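Local atomic coordinates of lovastatin nonaketide synthase, polyketide synthase component (Aspergillus terreus, PDB entry 7CPX), a protein that builds the dihydromonacolin L nonaketide of lovastatin from malonyl-CoA by iterative condensation, methylation and reduction, working as a homodimer with lovC. Residues D1698-A1703 with V1732-Q1737. The protein carries 2 engineered substitutions. Numbering follows the deposited sequence.
Sequences DEELFA and VQHPHQ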
loop_
_atom_site.group_PDB
_atom_site.type_symbol
_atom_site.label_atom_id
_atom_site.label_comp_id
_atom_site.label_asym_id
_atom_site.label_seq_id
_atom_site.Cartn_x
_atom_site.Cartn_y
_atom_site.Cartn_z
ATOM N N ASP A 1698 1.103 -39.176 -78.926
ATOM C CA ASP A 1698 2.295 -39.284 -79.750
ATOM C C ASP A 1698 3.454 -38.603 -79.026
ATOM O O ASP A 1698 3.385 -38.327 -77.825
ATOM C CB ASP A 1698 2.043 -38.670 -81.126
ATOM C CG ASP A 1698 0.803 -39.228 -81.795
ATOM O OD1 ASP A 1698 0.446 -40.391 -81.514
ATOM O OD2 ASP A 1698 0.185 -38.502 -82.604
ATOM N N GLU A 1699 4.541 -38.339 -79.745
ATOM C CA GLU A 1699 5.656 -37.600 -79.168
ATOM C C GLU A 1699 5.158 -36.313 -78.525
ATOM O O GLU A 1699 4.448 -35.523 -79.151
ATOM C CB GLU A 1699 6.693 -37.287 -80.246
ATOM N N GLU A 1700 5.535 -36.108 -77.266
ATOM C CA GLU A 1700 5.029 -34.979 -76.505
ATOM C C GLU A 1700 5.666 -33.675 -76.975
ATOM O O GLU A 1700 6.763 -33.650 -77.539
ATOM C CB GLU A 1700 5.296 -35.171 -75.012
ATOM C CG GLU A 1700 4.578 -36.356 -74.392
ATOM C CD GLU A 1700 5.236 -37.681 -74.718
ATOM O OE1 GLU A 1700 6.196 -37.689 -75.517
ATOM O OE2 GLU A 1700 4.793 -38.716 -74.176
ATOM N N LEU A 1701 4.953 -32.573 -76.730
ATOM C CA LEU A 1701 5.493 -31.261 -77.066
ATOM C C LEU A 1701 6.746 -30.967 -76.256
ATOM O O LEU A 1701 7.742 -30.469 -76.793
ATOM C CB LEU A 1701 4.447 -30.175 -76.817
ATOM C CG LEU A 1701 3.004 -30.472 -77.226
ATOM C CD1 LEU A 1701 2.148 -29.225 -77.061
ATOM C CD2 LEU A 1701 2.924 -30.998 -78.648
ATOM N N PHE A 1702 6.719 -31.283 -74.965
ATOM C CA PHE A 1702 7.804 -30.938 -74.059
ATOM C C PHE A 1702 8.992 -31.881 -74.168
ATOM O O PHE A 1702 10.018 -31.636 -73.523
ATOM C CB PHE A 1702 7.278 -30.894 -72.626
ATOM C CG PHE A 1702 6.506 -29.647 -72.323
ATOM C CD1 PHE A 1702 5.266 -29.429 -72.894
ATOM C CD2 PHE A 1702 7.029 -28.683 -71.485
ATOM C CE1 PHE A 1702 4.561 -28.275 -72.628
ATOM C CE2 PHE A 1702 6.330 -27.528 -71.214
ATOM C CZ PHE A 1702 5.092 -27.323 -71.785
ATOM N N ALA A 1703 8.880 -32.946 -74.957
ATOM C CA ALA A 1703 10.039 -33.749 -75.315
ATOM C C ALA A 1703 10.725 -33.251 -76.580
ATOM O O ALA A 1703 11.876 -33.626 -76.831
ATOM C CB ALA A 1703 9.630 -35.212 -75.506
ATOM N N VAL A 1732 1.366 -40.395 -64.314
ATOM C CA VAL A 1732 1.961 -41.596 -63.738
ATOM C C VAL A 1732 2.981 -42.267 -64.652
ATOM O O VAL A 1732 3.785 -43.078 -64.165
ATOM C CB VAL A 1732 0.867 -42.611 -63.351
ATOM C CG1 VAL A 1732 1.432 -43.665 -62.410
ATOM C CG2 VAL A 1732 -0.323 -41.896 -62.735
ATOM N N GLN A 1733 2.971 -41.974 -65.952
ATOM C CA GLN A 1733 3.871 -42.640 -66.886
ATOM C C GLN A 1733 4.575 -41.712 -67.865
ATOM O O GLN A 1733 5.641 -42.086 -68.367
ATOM C CB GLN A 1733 3.107 -43.702 -67.693
ATOM C CG GLN A 1733 2.418 -44.753 -66.840
ATOM C CD GLN A 1733 3.395 -45.588 -66.037
ATOM O OE1 GLN A 1733 4.605 -45.519 -66.246
ATOM N NE2 GLN A 1733 2.871 -46.382 -65.110
ATOM N N HIS A 1734 4.032 -40.532 -68.157
ATOM C CA HIS A 1734 4.590 -39.629 -69.164
ATOM C C HIS A 1734 4.662 -38.221 -68.590
ATOM O O HIS A 1734 3.760 -37.399 -68.806
ATOM C CB HIS A 1734 3.760 -39.662 -70.446
ATOM C CG HIS A 1734 3.808 -40.978 -71.157
ATOM N ND1 HIS A 1734 4.599 -41.196 -72.264
ATOM C CD2 HIS A 1734 3.171 -42.148 -70.914
ATOM C CE1 HIS A 1734 4.442 -42.442 -72.676
ATOM N NE2 HIS A 1734 3.581 -43.041 -71.873
ATOM N N PRO A 1735 5.727 -37.906 -67.851
ATOM C CA PRO A 1735 5.845 -36.558 -67.273
ATOM C C PRO A 1735 5.850 -35.440 -68.301
ATOM O O PRO A 1735 5.468 -34.315 -67.964
ATOM C CB PRO A 1735 7.172 -36.622 -66.507
ATOM C CG PRO A 1735 7.353 -38.067 -66.194
ATOM C CD PRO A 1735 6.782 -38.809 -67.363
ATOM N N HIS A 1736 6.284 -35.700 -69.536
ATOM C CA HIS A 1736 6.222 -34.664 -70.565
ATOM C C HIS A 1736 4.775 -34.297 -70.873
ATOM O O HIS A 1736 4.439 -33.117 -71.043
ATOM C CB HIS A 1736 6.937 -35.138 -71.830
ATOM C CG HIS A 1736 8.312 -35.674 -71.581
ATOM N ND1 HIS A 1736 8.538 -36.901 -70.997
ATOM C CD2 HIS A 1736 9.534 -35.149 -71.839
ATOM C CE1 HIS A 1736 9.839 -37.110 -70.904
ATOM N NE2 HIS A 1736 10.465 -36.063 -71.408
ATOM N N GLN A 1737 3.905 -35.304 -70.955
ATOM C CA GLN A 1737 2.485 -35.035 -71.115
ATOM C C GLN A 1737 1.955 -34.208 -69.955
ATOM O O GLN A 1737 1.085 -33.355 -70.145
ATOM C CB GLN A 1737 1.717 -36.351 -71.230
ATOM C CG GLN A 1737 2.178 -37.244 -72.368
ATOM C CD GLN A 1737 1.444 -38.568 -72.411
ATOM O OE1 GLN A 1737 0.487 -38.786 -71.669
ATOM N NE2 GLN A 1737 1.895 -39.466 -73.279
#
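Glu-1700 OE2 accepts two hydrogen bonds from the start of helix 1735-1750: one from Gln-1737 NE2 at 3.1 Å, fairly straight at 152°, and a weak one from His-1734 ND1, also 3.1 Å away but bent to 133°. Gln-1737 comes to the anti side of the carboxylate, somewhat out of its plane, with amide and carboxylate nearly coplanar. The same NE2 lies over one face of the His-1734 imidazole, offset toward the rim. Gln-1737 OE1 accepts a weak hydrogen bond from Glu-1728 N; with NE2 donating to Glu-1700, the two bonds are consistent with this amide orientation. The aliphatic part of Glu-1700 packs on the helix: CG rests against Gln-1737 CG, and CB meets His-1736 CB at 3.6 Å. Farther along, Ala-1703 CB approaches His-1736 CD2 obliquely at 3.7 Å, and Phe-1702 O lies at the edge of that imidazole. Phe-1702 places CB near His-1736 O, but its ring turns from this helix end to pack on Met-1743 and on Met-2259 and Leu-2263 of helix 2256-2276; His-1736 itself meets Tyr-2313 edge-to-face. The loop between strand 1689-1693 and helix 1705-1719 thus meets the N-cap, His-1734, and first turn of helix 1735-1750, which follows the neighbouring parallel strand 1720-1728, as in the beta-alpha repeats of a Rossmann-like fold.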